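Local atomic coordinates of homospermidine synthase (Legionella pneumophila subsp. pneumophila str. Philadelphia 1, PDB entry 2PH5), a protein that binds NAD and probably acts as a homospermidine synthase, a transferase that makes the polyamine homospermidine. Residues G220-I232 and W339-E351. Residues are numbered along the deposited sequence; the frame is centred on the assembly and turned at random.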
loop_
_atom_site.group_PDB
_atom_site.type_symbol
_atom_site.label_atom_id
_atom_site.label_comp_id
_atom_site.label_asym_id
_atom_site.label_seq_id
_atom_site.Cartn_x
_atom_site.Cartn_y
_atom_site.Cartn_z
ATOM N N GLY A 220 -0.719 -4.566 -13.356
ATOM C CA GLY A 220 -0.324 -3.861 -14.563
ATOM C C GLY A 220 -1.094 -2.617 -14.929
ATOM O O GLY A 220 -1.067 -2.193 -16.082
ATOM N N GLU A 221 -1.777 -2.011 -13.971
ATOM C CA GLU A 221 -2.533 -0.814 -14.295
ATOM C C GLU A 221 -2.550 0.140 -13.123
ATOM O O GLU A 221 -2.556 -0.281 -11.969
ATOM C CB GLU A 221 -3.967 -1.188 -14.668
ATOM C CG GLU A 221 -4.841 -1.536 -13.477
ATOM C CD GLU A 221 -6.250 -1.958 -13.877
ATOM O OE1 GLU A 221 -6.738 -1.477 -14.926
ATOM O OE2 GLU A 221 -6.868 -2.758 -13.135
ATOM N N PHE A 222 -2.541 1.432 -13.423
ATOM C CA PHE A 222 -2.599 2.438 -12.377
ATOM C C PHE A 222 -4.057 2.913 -12.340
ATOM O O PHE A 222 -4.561 3.480 -13.311
ATOM C CB PHE A 222 -1.645 3.591 -12.692
ATOM C CG PHE A 222 -1.329 4.455 -11.502
ATOM C CD1 PHE A 222 -2.258 5.384 -11.031
ATOM C CD2 PHE A 222 -0.111 4.324 -10.830
ATOM C CE1 PHE A 222 -1.979 6.172 -9.908
ATOM C CE2 PHE A 222 0.176 5.106 -9.706
ATOM C CZ PHE A 222 -0.759 6.034 -9.243
ATOM N N VAL A 223 -4.730 2.650 -11.223
ATOM C CA VAL A 223 -6.130 3.016 -11.053
ATOM C C VAL A 223 -6.286 4.191 -10.085
ATOM O O VAL A 223 -5.683 4.218 -9.008
ATOM C CB VAL A 223 -6.942 1.793 -10.551
ATOM C CG1 VAL A 223 -8.439 2.084 -10.590
ATOM C CG2 VAL A 223 -6.635 0.590 -11.430
ATOM N N ASN A 224 -7.100 5.168 -10.476
ATOM C CA ASN A 224 -7.294 6.348 -9.650
ATOM C C ASN A 224 -8.637 7.004 -9.922
ATOM O O ASN A 224 -9.240 6.818 -10.982
ATOM C CB ASN A 224 -6.151 7.336 -9.896
ATOM C CG ASN A 224 -6.125 8.471 -8.884
ATOM O OD1 ASN A 224 -6.538 8.311 -7.735
ATOM N ND2 ASN A 224 -5.619 9.624 -9.310
ATOM N N THR A 225 -9.115 7.765 -8.949
ATOM C CA THR A 225 -10.388 8.436 -9.092
ATOM C C THR A 225 -10.271 9.616 -10.038
ATOM O O THR A 225 -11.274 10.199 -10.442
ATOM C CB THR A 225 -10.905 8.871 -7.730
ATOM O OG1 THR A 225 -9.869 9.559 -7.023
ATOM C CG2 THR A 225 -11.327 7.631 -6.926
ATOM N N TRP A 226 -9.035 9.970 -10.377
ATOM C CA TRP A 226 -8.768 11.048 -11.324
ATOM C C TRP A 226 -7.588 10.632 -12.189
ATOM O O TRP A 226 -7.166 9.476 -12.136
ATOM C CB TRP A 226 -8.467 12.374 -10.624
ATOM C CG TRP A 226 -7.470 12.296 -9.521
ATOM C CD1 TRP A 226 -7.645 11.707 -8.307
ATOM C CD2 TRP A 226 -6.164 12.888 -9.499
ATOM N NE1 TRP A 226 -6.534 11.896 -7.523
ATOM C CE2 TRP A 226 -5.609 12.616 -8.225
ATOM C CE3 TRP A 226 -5.409 13.622 -10.428
ATOM C CZ2 TRP A 226 -4.327 13.056 -7.852
ATOM C CZ3 TRP A 226 -4.131 14.059 -10.054
ATOM C CH2 TRP A 226 -3.610 13.772 -8.776
ATOM N N SER A 227 -7.054 11.557 -12.977
ATOM C CA SER A 227 -5.942 11.230 -13.859
ATOM C C SER A 227 -4.802 10.443 -13.222
ATOM O O SER A 227 -4.133 10.929 -12.307
ATOM C CB SER A 227 -5.354 12.488 -14.481
ATOM O OG SER A 227 -4.238 12.141 -15.277
ATOM N N ALA A 228 -4.575 9.233 -13.726
ATOM C CA ALA A 228 -3.498 8.409 -13.205
ATOM C C ALA A 228 -2.152 9.098 -13.463
ATOM O O ALA A 228 -1.297 9.148 -12.577
ATOM C CB ALA A 228 -3.522 7.022 -13.843
ATOM N N ASN A 229 -1.960 9.650 -14.659
ATOM C CA ASN A 229 -0.700 10.325 -14.955
ATOM C C ASN A 229 -0.456 11.552 -14.082
ATOM O O ASN A 229 0.686 11.841 -13.723
ATOM C CB ASN A 229 -0.605 10.707 -16.435
ATOM C CG ASN A 229 0.139 9.663 -17.246
ATOM O OD1 ASN A 229 1.284 9.320 -16.928
ATOM N ND2 ASN A 229 -0.496 9.152 -18.286
ATOM N N GLY A 230 -1.518 12.274 -13.739
ATOM C CA GLY A 230 -1.344 13.426 -12.880
ATOM C C GLY A 230 -0.768 12.979 -11.542
ATOM O O GLY A 230 0.213 13.544 -11.055
ATOM N N LEU A 231 -1.361 11.951 -10.941
ATOM C CA LEU A 231 -0.872 11.468 -9.653
ATOM C C LEU A 231 0.554 10.924 -9.752
ATOM O O LEU A 231 1.399 11.225 -8.912
ATOM C CB LEU A 231 -1.805 10.400 -9.087
ATOM C CG LEU A 231 -1.426 9.798 -7.731
ATOM C CD1 LEU A 231 -1.367 10.873 -6.649
ATOM C CD2 LEU A 231 -2.450 8.741 -7.385
ATOM N N ILE A 232 0.817 10.137 -10.787
ATOM C CA ILE A 232 2.137 9.565 -11.006
ATOM C C ILE A 232 3.212 10.652 -11.108
ATOM O O ILE A 232 4.224 10.608 -10.399
ATOM C CB ILE A 232 2.150 8.726 -12.295
ATOM C CG1 ILE A 232 1.224 7.522 -12.127
ATOM C CG2 ILE A 232 3.575 8.293 -12.634
ATOM C CD1 ILE A 232 1.083 6.684 -13.371
ATOM N N TRP A 339 9.735 2.590 -10.134
ATOM C CA TRP A 339 9.244 3.890 -10.615
ATOM C C TRP A 339 8.825 3.910 -12.087
ATOM O O TRP A 339 8.559 4.970 -12.655
ATOM C CB TRP A 339 10.288 4.986 -10.362
ATOM C CG TRP A 339 10.564 5.216 -8.905
ATOM C CD1 TRP A 339 11.746 5.019 -8.254
ATOM C CD2 TRP A 339 9.628 5.647 -7.911
ATOM N NE1 TRP A 339 11.605 5.295 -6.917
ATOM C CE2 TRP A 339 10.315 5.684 -6.677
ATOM C CE3 TRP A 339 8.275 6.005 -7.943
ATOM C CZ2 TRP A 339 9.695 6.064 -5.480
ATOM C CZ3 TRP A 339 7.655 6.385 -6.751
ATOM C CH2 TRP A 339 8.368 6.410 -5.538
ATOM N N LYS A 340 8.775 2.727 -12.693
ATOM C CA LYS A 340 8.362 2.566 -14.082
ATOM C C LYS A 340 6.839 2.518 -14.067
ATOM O O LYS A 340 6.253 1.564 -13.553
ATOM C CB LYS A 340 8.856 1.232 -14.644
ATOM C CG LYS A 340 9.880 1.307 -15.746
ATOM C CD LYS A 340 11.258 1.588 -15.183
ATOM C CE LYS A 340 12.322 0.885 -16.024
ATOM N NZ LYS A 340 12.136 1.157 -17.481
ATOM N N PRO A 341 6.179 3.534 -14.632
ATOM C CA PRO A 341 4.715 3.541 -14.649
ATOM C C PRO A 341 4.115 2.361 -15.409
ATOM O O PRO A 341 4.649 1.925 -16.431
ATOM C CB PRO A 341 4.381 4.894 -15.281
ATOM C CG PRO A 341 5.580 5.186 -16.130
ATOM C CD PRO A 341 6.720 4.754 -15.252
ATOM N N GLN A 342 3.012 1.838 -14.879
ATOM C CA GLN A 342 2.307 0.710 -15.478
ATOM C C GLN A 342 1.989 1.038 -16.932
ATOM O O GLN A 342 1.760 2.195 -17.276
ATOM C CB GLN A 342 0.995 0.442 -14.730
ATOM C CG GLN A 342 1.120 -0.090 -13.305
ATOM C CD GLN A 342 1.084 0.994 -12.235
ATOM O OE1 GLN A 342 0.570 0.773 -11.136
ATOM N NE2 GLN A 342 1.640 2.163 -12.544
ATOM N N ASN A 343 1.966 0.022 -17.785
ATOM C CA ASN A 343 1.670 0.248 -19.194
ATOM C C ASN A 343 0.190 0.562 -19.425
ATOM O O ASN A 343 -0.211 0.909 -20.540
ATOM C CB ASN A 343 2.087 -0.969 -20.030
ATOM C CG ASN A 343 3.588 -1.207 -19.998
ATOM O OD1 ASN A 343 4.379 -0.258 -20.038
ATOM N ND2 ASN A 343 3.991 -2.475 -19.941
ATOM N N LYS A 344 -0.616 0.466 -18.371
ATOM C CA LYS A 344 -2.043 0.728 -18.500
ATOM C C LYS A 344 -2.578 1.658 -17.406
ATOM O O LYS A 344 -2.157 1.575 -16.256
ATOM C CB LYS A 344 -2.791 -0.605 -18.474
ATOM C CG LYS A 344 -3.968 -0.672 -19.399
ATOM C CD LYS A 344 -5.052 0.285 -18.940
ATOM C CE LYS A 344 -5.888 0.785 -20.115
ATOM N NZ LYS A 344 -5.089 1.675 -21.017
ATOM N N ASN A 345 -3.494 2.551 -17.774
ATOM C CA ASN A 345 -4.104 3.473 -16.818
ATOM C C ASN A 345 -5.621 3.308 -16.861
ATOM O O ASN A 345 -6.193 2.996 -17.906
ATOM C CB ASN A 345 -3.775 4.931 -17.146
ATOM C CG ASN A 345 -2.381 5.324 -16.727
ATOM O OD1 ASN A 345 -1.860 4.827 -15.738
ATOM N ND2 ASN A 345 -1.778 6.241 -17.463
ATOM N N ARG A 346 -6.279 3.521 -15.731
ATOM C CA ARG A 346 -7.721 3.398 -15.703
ATOM C C ARG A 346 -8.324 4.392 -14.731
ATOM O O ARG A 346 -7.784 4.611 -13.650
ATOM C CB ARG A 346 -8.129 1.969 -15.325
ATOM C CG ARG A 346 -9.637 1.740 -15.328
ATOM C CD ARG A 346 -9.986 0.264 -15.418
ATOM N NE ARG A 346 -9.450 -0.498 -14.290
ATOM C CZ ARG A 346 -10.123 -0.778 -13.178
ATOM N NH1 ARG A 346 -9.541 -1.477 -12.214
ATOM N NH2 ARG A 346 -11.381 -0.371 -13.039
ATOM N N LEU A 347 -9.428 5.017 -15.136
ATOM C CA LEU A 347 -10.132 5.985 -14.297
ATOM C C LEU A 347 -11.373 5.310 -13.740
ATOM O O LEU A 347 -12.271 4.918 -14.495
ATOM C CB LEU A 347 -10.560 7.209 -15.119
ATOM C CG LEU A 347 -11.557 8.217 -14.498
ATOM C CD1 LEU A 347 -10.917 8.982 -13.339
ATOM C CD2 LEU A 347 -12.005 9.207 -15.584
ATOM N N ILE A 348 -11.437 5.168 -12.426
ATOM C CA ILE A 348 -12.610 4.541 -11.856
ATOM C C ILE A 348 -13.732 5.540 -11.662
ATOM O O ILE A 348 -13.584 6.562 -10.993
ATOM C CB ILE A 348 -12.292 3.832 -10.540
ATOM C CG1 ILE A 348 -11.472 4.748 -9.625
ATOM C CG2 ILE A 348 -11.566 2.544 -10.851
ATOM C CD1 ILE A 348 -11.345 4.242 -8.194
ATOM N N LEU A 349 -14.863 5.217 -12.275
ATOM C CA LEU A 349 -16.046 6.050 -12.242
ATOM C C LEU A 349 -17.258 5.182 -11.903
ATOM O O LEU A 349 -17.737 5.179 -10.769
ATOM C CB LEU A 349 -16.222 6.701 -13.611
ATOM C CG LEU A 349 -17.246 7.816 -13.788
ATOM C CD1 LEU A 349 -16.861 9.022 -12.935
ATOM C CD2 LEU A 349 -17.297 8.197 -15.268
ATOM N N ASN A 350 -17.748 4.435 -12.886
ATOM C CA ASN A 350 -18.898 3.571 -12.666
ATOM C C ASN A 350 -18.577 2.367 -11.792
ATOM O O ASN A 350 -19.448 1.870 -11.082
ATOM C CB ASN A 350 -19.466 3.089 -13.999
ATOM C CG ASN A 350 -19.942 4.228 -14.867
ATOM O OD1 ASN A 350 -20.441 5.239 -14.362
ATOM N ND2 ASN A 350 -19.805 4.072 -16.181
ATOM N N GLU A 351 -17.336 1.894 -11.827
ATOM C CA GLU A 351 -17.001 0.740 -11.017
ATOM C C GLU A 351 -16.953 0.986 -9.514
ATOM O O GLU A 351 -16.976 0.031 -8.736
ATOM C CB GLU A 351 -15.693 0.091 -11.481
ATOM C CG GLU A 351 -14.531 1.027 -11.701
ATOM C CD GLU A 351 -14.481 1.604 -13.114
ATOM O OE1 GLU A 351 -15.251 2.548 -13.406
ATOM O OE2 GLU A 351 -13.669 1.102 -13.929
#
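R346 reaches across to E221, and the two strands carrying them, 221-224 and 344-347, run parallel. Backbone bonds alternate between them. F222 N donates to K344 O at 2.9 Å, and F222 O accepts from R346 N at 3.0 Å. A longer bond joins N224 N to R346 O, and I348 N closes the series on N224 O.

The side chain of R346 can be followed outward. R346 CB lies 3.7 Å from E221 OE1. CG is anti to the backbone N (chi1 -178°), which carries the chain out alongside V223, and the bend at chi3 turns the guanidinium edge to E221. R346 NE donates to E221 OE1 at 3.0 Å, and R346 NH1 to E221 OE2 at 3.1 Å. Both oxygens lie close to the guanidinium plane, but the nitrogens meet the carboxylate from above its plane, and the two planes are 42° apart. NH1 also touches V223 CG2. R346 NH2 donates to E351 OE2 at 2.9 Å, on the anti side; this bond is more bent (133°). The two acids thus sit at the guanidinium edge in a salt-bridge network that fixes its rotation. E221 OE2 has a further donor in S218 N.

On the face of F222 and N345, the F222 ring has I232 CG1 over one face and Q342 at its edge. A228 packs against N345. L347 CD1 lies 3.2 Å from T225 O. Just beyond the strands, I348 CD1 meets T225 CG2.

S227 OG caps helix 228-236, accepting from G230 N, and S227 touches the bound NAD. Both segments fall within the saccharopine dehydrogenase C-terminal domain family region. F222 and N224 rest on helix 325-336, where S330 OG bonds to V223 N. T225 and I348 pack on strand 202-213 of the larger mixed sheet. The parallel pair therefore joins helix 325-336 and that sheet to a helix start at the NAD pocket.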